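Local coordinates for protein 4-oxalocrotonate decarboxylase NahK (Pseudomonas putida, PDB 5D2H) that catalyses the metal-dependent decarboxylation of (3E)-2-oxohex-3-enedioate to 2-oxopent-4-enoate in the breakdown of aromatic hydrocarbons, at residues Ile46-Asn51 and Lys171-Ser176. The protein carries 1 engineered substitution. Sequence-based numbering, arbitrary orientation.
Sequences IGKVTN and KFDPIS. Engineered in segment 171-176: Pro-174 (natural residue Leu). With AKG (2-oxoglutaric acid), chain C; SO4 (sulfate ion), chain O.
Lys-48 and Thr-50 dock on an N-capped helix start: Asp-173 is the N-cap of helix 174-179, in the FAA-hydrolase-type domain, and the loop between helices 26-41 and 58-74 closes over this cap. The tight part centres on Ser-176. Its OG shares a hydrogen bond of 3.0 Å with Thr-50 OG1, either hydroxyl being a possible donor, while Lys-48 CB lies 3.6 Å from the same OG. Thr-50 CG2 packs against Ile-175 CG2 at 3.5 Å, and Val-49 packs on Leu-32 and Ile-36 of helix 26-41. Thr-50 runs antiparallel alongside Asp-173, its OG1 3.1 Å from Asp-173 OD1. With CG anti to the backbone N (chi1 -171°), the Asp-173 carboxylate divides its work: OD1 receives Ser-176 N through its anti lone pair, and OD2 forms a salt bridge with Lys-48 NZ at 2.9 Å. The ammonium comes from above the carboxylate plane, 36° out of it, at the end of a stretched lysine chain lying roughly perpendicular to the aspartate. An asparagine in place of Asp-173 would probably leave Lys-48 without its countercharge and weaken the hold between loop and helix start. The Lys-48 end of the contact is looser and wetter: a water modelled between Lys-48 NZ and Lys-171 O sits too close to the amine for its place to be certain, near a sulfate probably taken from the crystallisation liquor. The CB of Phe-172 points away from the loop, and its ring lies beside the bound 2-oxoglutarate, with CE1 3.6 Å from ligand atom O4.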
# COMPACT_ATOMS: atom_id res chain seq x y z
N ILE A 46 14.22 6.52 -11.06
CA ILE A 46 14.21 6.40 -12.50
C ILE A 46 13.07 7.23 -13.05
O ILE A 46 12.20 7.68 -12.29
CB ILE A 46 13.98 4.94 -12.92
CG1 ILE A 46 12.77 4.36 -12.17
CG2 ILE A 46 15.23 4.10 -12.65
CD1 ILE A 46 12.23 3.07 -12.76
N GLY A 47 13.08 7.45 -14.36
CA GLY A 47 12.00 8.16 -15.00
C GLY A 47 10.76 7.29 -15.00
O GLY A 47 10.85 6.06 -15.17
N LYS A 48 9.60 7.91 -14.79
CA LYS A 48 8.35 7.16 -14.80
C LYS A 48 8.20 6.45 -16.13
O LYS A 48 8.43 7.03 -17.20
CB LYS A 48 7.17 8.07 -14.47
CG LYS A 48 6.68 8.96 -15.59
CD LYS A 48 5.53 9.82 -15.08
CE LYS A 48 4.98 10.75 -16.16
NZ LYS A 48 3.66 11.36 -15.78
N VAL A 49 7.84 5.17 -16.08
CA VAL A 49 7.93 4.34 -17.27
C VAL A 49 6.92 4.71 -18.35
O VAL A 49 7.12 4.40 -19.52
CB VAL A 49 7.84 2.87 -16.91
CG1 VAL A 49 8.96 2.51 -15.95
CG2 VAL A 49 6.49 2.57 -16.28
N THR A 50 5.84 5.38 -17.98
CA THR A 50 4.84 5.78 -18.97
C THR A 50 5.38 6.83 -19.95
O THR A 50 4.80 7.03 -21.02
CB THR A 50 3.52 6.24 -18.33
OG1 THR A 50 3.78 7.27 -17.37
CG2 THR A 50 2.79 5.05 -17.64
N ASN A 51 6.48 7.49 -19.59
CA ASN A 51 7.13 8.43 -20.50
C ASN A 51 7.71 7.72 -21.70
O ASN A 51 7.74 8.27 -22.79
CB ASN A 51 8.27 9.19 -19.80
CG ASN A 51 7.77 10.31 -18.92
OD1 ASN A 51 6.59 10.63 -18.91
ND2 ASN A 51 8.69 10.93 -18.19
N LYS A 171 4.94 14.74 -10.42
CA LYS A 171 3.52 14.47 -10.57
C LYS A 171 3.17 12.98 -10.56
O LYS A 171 3.77 12.18 -11.28
CB LYS A 171 2.96 15.15 -11.83
CG LYS A 171 2.33 16.52 -11.55
CD LYS A 171 1.59 17.09 -12.76
CE LYS A 171 2.49 17.94 -13.65
NZ LYS A 171 3.53 17.15 -14.37
N PHE A 172 2.20 12.64 -9.72
CA PHE A 172 1.70 11.28 -9.55
C PHE A 172 1.13 10.70 -10.85
O PHE A 172 0.29 11.33 -11.51
CB PHE A 172 0.63 11.26 -8.47
CG PHE A 172 0.16 9.89 -8.09
CD1 PHE A 172 0.78 9.21 -7.07
CD2 PHE A 172 -0.91 9.31 -8.75
CE1 PHE A 172 0.34 7.94 -6.70
CE2 PHE A 172 -1.35 8.04 -8.40
CZ PHE A 172 -0.72 7.35 -7.37
N ASP A 173 1.57 9.50 -11.20
CA ASP A 173 1.15 8.83 -12.42
C ASP A 173 0.65 7.41 -12.08
O ASP A 173 1.45 6.50 -11.91
CB ASP A 173 2.33 8.76 -13.38
CG ASP A 173 1.95 8.26 -14.75
OD1 ASP A 173 1.83 7.04 -14.94
OD2 ASP A 173 1.78 9.11 -15.65
N PRO A 174 -0.68 7.23 -11.99
CA PRO A 174 -1.31 5.99 -11.52
C PRO A 174 -0.75 4.72 -12.16
O PRO A 174 -0.44 3.77 -11.45
CB PRO A 174 -2.77 6.18 -11.93
CG PRO A 174 -2.97 7.65 -11.89
CD PRO A 174 -1.69 8.22 -12.41
N ILE A 175 -0.63 4.73 -13.49
CA ILE A 175 -0.13 3.56 -14.21
C ILE A 175 1.34 3.26 -13.90
O ILE A 175 1.71 2.10 -13.71
CB ILE A 175 -0.36 3.71 -15.73
CG1 ILE A 175 -1.85 3.55 -16.04
CG2 ILE A 175 0.45 2.68 -16.51
CD1 ILE A 175 -2.23 3.93 -17.45
N SER A 176 2.17 4.29 -13.84
CA SER A 176 3.56 4.08 -13.44
C SER A 176 3.64 3.59 -12.00
O SER A 176 4.43 2.71 -11.68
CB SER A 176 4.37 5.35 -13.60
OG SER A 176 4.61 5.59 -14.97
C1 AKG C . -0.33 4.37 -1.36
O1 AKG C . -1.29 5.10 -1.05
O2 AKG C . -0.01 3.38 -0.65
C2 AKG C . 0.47 4.67 -2.56
O5 AKG C . 1.67 4.50 -2.50
C3 AKG C . -0.07 5.20 -3.88
C4 AKG C . -1.52 5.66 -3.87
C5 AKG C . -1.72 7.03 -3.26
O3 AKG C . -2.83 7.21 -2.70
O4 AKG C . -0.83 7.92 -3.32
S SO4 O . 7.21 15.57 -13.42
O1 SO4 O . 6.10 15.34 -12.49
O2 SO4 O . 7.04 14.69 -14.59
O3 SO4 O . 8.47 15.27 -12.75
O4 SO4 O . 7.21 16.97 -13.83
O HOH W 1 4.45 12.79 -14.01